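Local coordinates for putative short-chain oxidoreductase (Thermus thermophilus, PDB 2YUT), which binds NADP and probably works as an oxidoreductase of the short-chain dehydrogenase/reductase family, at residues 115-120 / 160-165. Residues are numbered along the deposited sequence; the frame is centred on the assembly and turned at random.
Sequences RAVFFG and VLVRLP. With NAP (NADP nicotinamide-adenine-dinucleotide phosphate), chain B.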
loop_
_atom_site.group_PDB
_atom_site.type_symbol
_atom_site.label_atom_id
_atom_site.label_comp_id
_atom_site.label_asym_id
_atom_site.label_seq_id
_atom_site.Cartn_x
_atom_site.Cartn_y
_atom_site.Cartn_z
ATOM N N ARG A 115 -17.231 -16.161 2.518
ATOM C CA ARG A 115 -15.864 -15.878 2.925
ATOM C C ARG A 115 -15.132 -15.362 1.697
ATOM O O ARG A 115 -15.376 -15.821 0.579
ATOM C CB ARG A 115 -15.190 -17.148 3.443
ATOM C CG ARG A 115 -15.856 -17.697 4.690
ATOM C CD ARG A 115 -15.581 -19.171 4.873
ATOM N NE ARG A 115 -16.361 -19.710 5.982
ATOM C CZ ARG A 115 -16.501 -21.007 6.237
ATOM N NH1 ARG A 115 -15.914 -21.907 5.460
ATOM N NH2 ARG A 115 -17.234 -21.400 7.270
ATOM N N ALA A 116 -14.257 -14.390 1.902
ATOM C CA ALA A 116 -13.484 -13.814 0.811
ATOM C C ALA A 116 -12.039 -13.859 1.281
ATOM O O ALA A 116 -11.666 -13.208 2.260
ATOM C CB ALA A 116 -13.937 -12.383 0.536
ATOM N N VAL A 117 -11.239 -14.650 0.576
ATOM C CA VAL A 117 -9.845 -14.874 0.921
ATOM C C VAL A 117 -8.861 -14.090 0.065
ATOM O O VAL A 117 -8.952 -14.086 -1.162
ATOM C CB VAL A 117 -9.511 -16.386 0.810
ATOM C CG1 VAL A 117 -8.103 -16.656 1.296
ATOM C CG2 VAL A 117 -10.533 -17.203 1.599
ATOM N N PHE A 118 -7.912 -13.443 0.731
ATOM C CA PHE A 118 -6.890 -12.646 0.061
ATOM C C PHE A 118 -5.542 -13.058 0.624
ATOM O O PHE A 118 -5.465 -13.623 1.717
ATOM C CB PHE A 118 -7.148 -11.156 0.307
ATOM C CG PHE A 118 -8.435 -10.666 -0.293
ATOM C CD1 PHE A 118 -8.468 -10.171 -1.595
ATOM C CD2 PHE A 118 -9.624 -10.742 0.428
ATOM C CE1 PHE A 118 -9.665 -9.761 -2.176
ATOM C CE2 PHE A 118 -10.829 -10.335 -0.139
ATOM C CZ PHE A 118 -10.852 -9.845 -1.443
ATOM N N PHE A 119 -4.478 -12.768 -0.113
ATOM C CA PHE A 119 -3.143 -13.153 0.313
ATOM C C PHE A 119 -2.210 -11.963 0.568
ATOM O O PHE A 119 -1.943 -11.160 -0.328
ATOM C CB PHE A 119 -2.551 -14.094 -0.743
ATOM C CG PHE A 119 -3.380 -15.338 -0.967
ATOM C CD1 PHE A 119 -3.165 -16.485 -0.198
ATOM C CD2 PHE A 119 -4.416 -15.340 -1.897
ATOM C CE1 PHE A 119 -3.975 -17.614 -0.352
ATOM C CE2 PHE A 119 -5.236 -16.465 -2.062
ATOM C CZ PHE A 119 -5.016 -17.606 -1.286
ATOM N N GLY A 120 -1.727 -11.858 1.803
ATOM C CA GLY A 120 -0.821 -10.783 2.157
ATOM C C GLY A 120 0.595 -11.320 2.196
ATOM O O GLY A 120 1.008 -12.047 1.293
ATOM N N VAL A 160 -10.944 -12.946 5.034
ATOM C CA VAL A 160 -9.867 -13.734 5.615
ATOM C C VAL A 160 -8.541 -13.335 4.970
ATOM O O VAL A 160 -8.402 -13.365 3.746
ATOM C CB VAL A 160 -10.100 -15.245 5.380
ATOM C CG1 VAL A 160 -8.985 -16.056 6.016
ATOM C CG2 VAL A 160 -11.455 -15.654 5.945
ATOM N N LEU A 161 -7.575 -12.947 5.796
ATOM C CA LEU A 161 -6.264 -12.563 5.297
ATOM C C LEU A 161 -5.299 -13.725 5.512
ATOM O O LEU A 161 -5.090 -14.175 6.638
ATOM C CB LEU A 161 -5.759 -11.311 6.027
ATOM C CG LEU A 161 -4.461 -10.643 5.548
ATOM C CD1 LEU A 161 -3.256 -11.443 5.986
ATOM C CD2 LEU A 161 -4.490 -10.503 4.037
ATOM N N VAL A 162 -4.715 -14.214 4.426
ATOM C CA VAL A 162 -3.784 -15.331 4.514
ATOM C C VAL A 162 -2.326 -14.917 4.328
ATOM O O VAL A 162 -1.990 -14.173 3.404
ATOM C CB VAL A 162 -4.101 -16.413 3.449
ATOM C CG1 VAL A 162 -3.083 -17.543 3.543
ATOM C CG2 VAL A 162 -5.525 -16.938 3.630
ATOM N N ARG A 163 -1.466 -15.400 5.219
ATOM C CA ARG A 163 -0.039 -15.139 5.126
ATOM C C ARG A 163 0.636 -16.482 4.886
ATOM O O ARG A 163 0.678 -17.343 5.763
ATOM C CB ARG A 163 0.488 -14.487 6.406
ATOM C CG ARG A 163 0.223 -12.988 6.471
ATOM C CD ARG A 163 0.746 -12.384 7.768
ATOM N NE ARG A 163 0.591 -10.933 7.800
ATOM C CZ ARG A 163 0.903 -10.173 8.845
ATOM N NH1 ARG A 163 1.387 -10.730 9.949
ATOM N NH2 ARG A 163 0.746 -8.856 8.784
ATOM N N LEU A 164 1.148 -16.656 3.675
ATOM C CA LEU A 164 1.800 -17.895 3.294
ATOM C C LEU A 164 3.305 -17.756 3.249
ATOM O O LEU A 164 3.832 -16.680 2.980
ATOM C CB LEU A 164 1.336 -18.332 1.897
ATOM C CG LEU A 164 -0.119 -18.741 1.655
ATOM C CD1 LEU A 164 -0.372 -18.854 0.162
ATOM C CD2 LEU A 164 -0.406 -20.055 2.346
ATOM N N PRO A 165 4.023 -18.850 3.539
ATOM C CA PRO A 165 5.485 -18.807 3.492
ATOM C C PRO A 165 5.769 -18.958 1.993
ATOM O O PRO A 165 4.832 -18.945 1.191
ATOM C CB PRO A 165 5.886 -20.039 4.290
ATOM C CG PRO A 165 4.783 -21.008 3.954
ATOM C CD PRO A 165 3.545 -20.144 4.059
HETATM P PA NAP B . 1.379 -16.918 -9.807
HETATM O O1A NAP B . 2.368 -15.967 -10.647
HETATM O O2A NAP B . 1.643 -18.359 -10.022
HETATM O O5B NAP B . -0.108 -16.503 -10.256
HETATM C C5B NAP B . -0.498 -15.128 -10.274
HETATM C C4B NAP B . -1.942 -14.997 -10.755
HETATM O O4B NAP B . -2.293 -13.602 -10.739
HETATM C C3B NAP B . -2.064 -15.472 -12.207
HETATM O O3B NAP B . -3.279 -16.205 -12.377
HETATM C C2B NAP B . -2.139 -14.154 -12.977
HETATM O O2B NAP B . -2.920 -14.339 -14.160
HETATM C C1B NAP B . -2.978 -13.361 -11.976
HETATM N N9A NAP B . -2.960 -11.921 -12.319
HETATM C C8A NAP B . -1.890 -11.130 -12.296
HETATM N N7A NAP B . -2.233 -9.907 -12.694
HETATM C C5A NAP B . -3.533 -9.920 -12.971
HETATM C C6A NAP B . -4.431 -8.968 -13.440
HETATM N N6A NAP B . -4.026 -7.727 -13.693
HETATM N N1A NAP B . -5.708 -9.325 -13.635
HETATM C C2A NAP B . -6.118 -10.557 -13.389
HETATM N N3A NAP B . -5.292 -11.487 -12.945
HETATM C C4A NAP B . -4.001 -11.203 -12.729
HETATM O O3 NAP B . 1.542 -16.446 -8.275
HETATM P PN NAP B . 1.088 -17.354 -7.024
HETATM O O1N NAP B . 2.290 -17.948 -6.394
HETATM O O2N NAP B . -0.017 -18.253 -7.423
HETATM O O5D NAP B . 0.516 -16.265 -5.984
HETATM C C5D NAP B . -0.887 -16.160 -5.731
HETATM C C4D NAP B . -1.174 -15.164 -4.603
HETATM O O4D NAP B . -0.460 -15.630 -3.441
HETATM C C3D NAP B . -0.595 -13.786 -4.933
HETATM O O3D NAP B . -1.291 -12.754 -4.229
HETATM C C2D NAP B . 0.825 -13.923 -4.391
HETATM O O2D NAP B . 1.404 -12.644 -4.115
HETATM C C1D NAP B . 0.491 -14.616 -3.071
HETATM N N1N NAP B . 1.681 -15.176 -2.391
HETATM C C2N NAP B . 2.537 -16.048 -3.077
HETATM C C3N NAP B . 3.655 -16.566 -2.434
HETATM C C7N NAP B . 4.587 -17.525 -3.178
HETATM O O7N NAP B . 5.672 -17.853 -2.699
HETATM N N7N NAP B . 4.135 -17.947 -4.355
HETATM C C4N NAP B . 3.923 -16.218 -1.115
HETATM C C5N NAP B . 3.076 -15.354 -0.430
HETATM C C6N NAP B . 1.955 -14.830 -1.062
HETATM P P2B NAP B . -2.251 -14.746 -15.568
HETATM O O1X NAP B . -1.078 -15.804 -15.261
HETATM O O2X NAP B . -3.403 -15.552 -16.355
HETATM O O3X NAP B . -1.766 -13.570 -16.323
HETATM O O HOH W 1 0.045 -14.627 1.653
#
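V162 fits between V117 and F119 on one face of a parallel strand pair, a clear instance of a branched side chain filling the hollow between alternate neighbours. Its CG2 presses on V117 CG1 at 3.5 Å, tighter than usual for two methyls, while its CB lies 3.8 Å from F119 CD1, the two side chains running side by side in the same direction. F119 has CG anti to the carbonyl carbon (chi1 -59°); its ring atoms CD1 and CE1 meet both V162 CB and the CD1 methyl of L164, which comes 3.7 Å from F119 CD1. Helix 185-196 covers this face through L196 and V192. Between the two backbones, a ladder of hydrogen bonds joins A116 O to V160 N, F118 N and O to V160 O and V162 N, and G120 N to V162 O (2.8 Å). In the parallel sheet of the Rossmann fold, strand 158-162 is the outermost of this chain on its side, next to 114-119, and helix 132-153 makes the crossover between them. On the face of F118 and L161, the end of L161 turns back toward the partner strand, its CD2 methyl 3.8 Å from the side-chainless G120 at N. Past the last rung a water bridges the segments, donating to G120 O and V162 O and accepting from L164 N. At this cofactor end the NADP ribose oxygen O4D sits 3.7 Å from F119 CB, and P165 O approaches nicotinamide C4N equally closely.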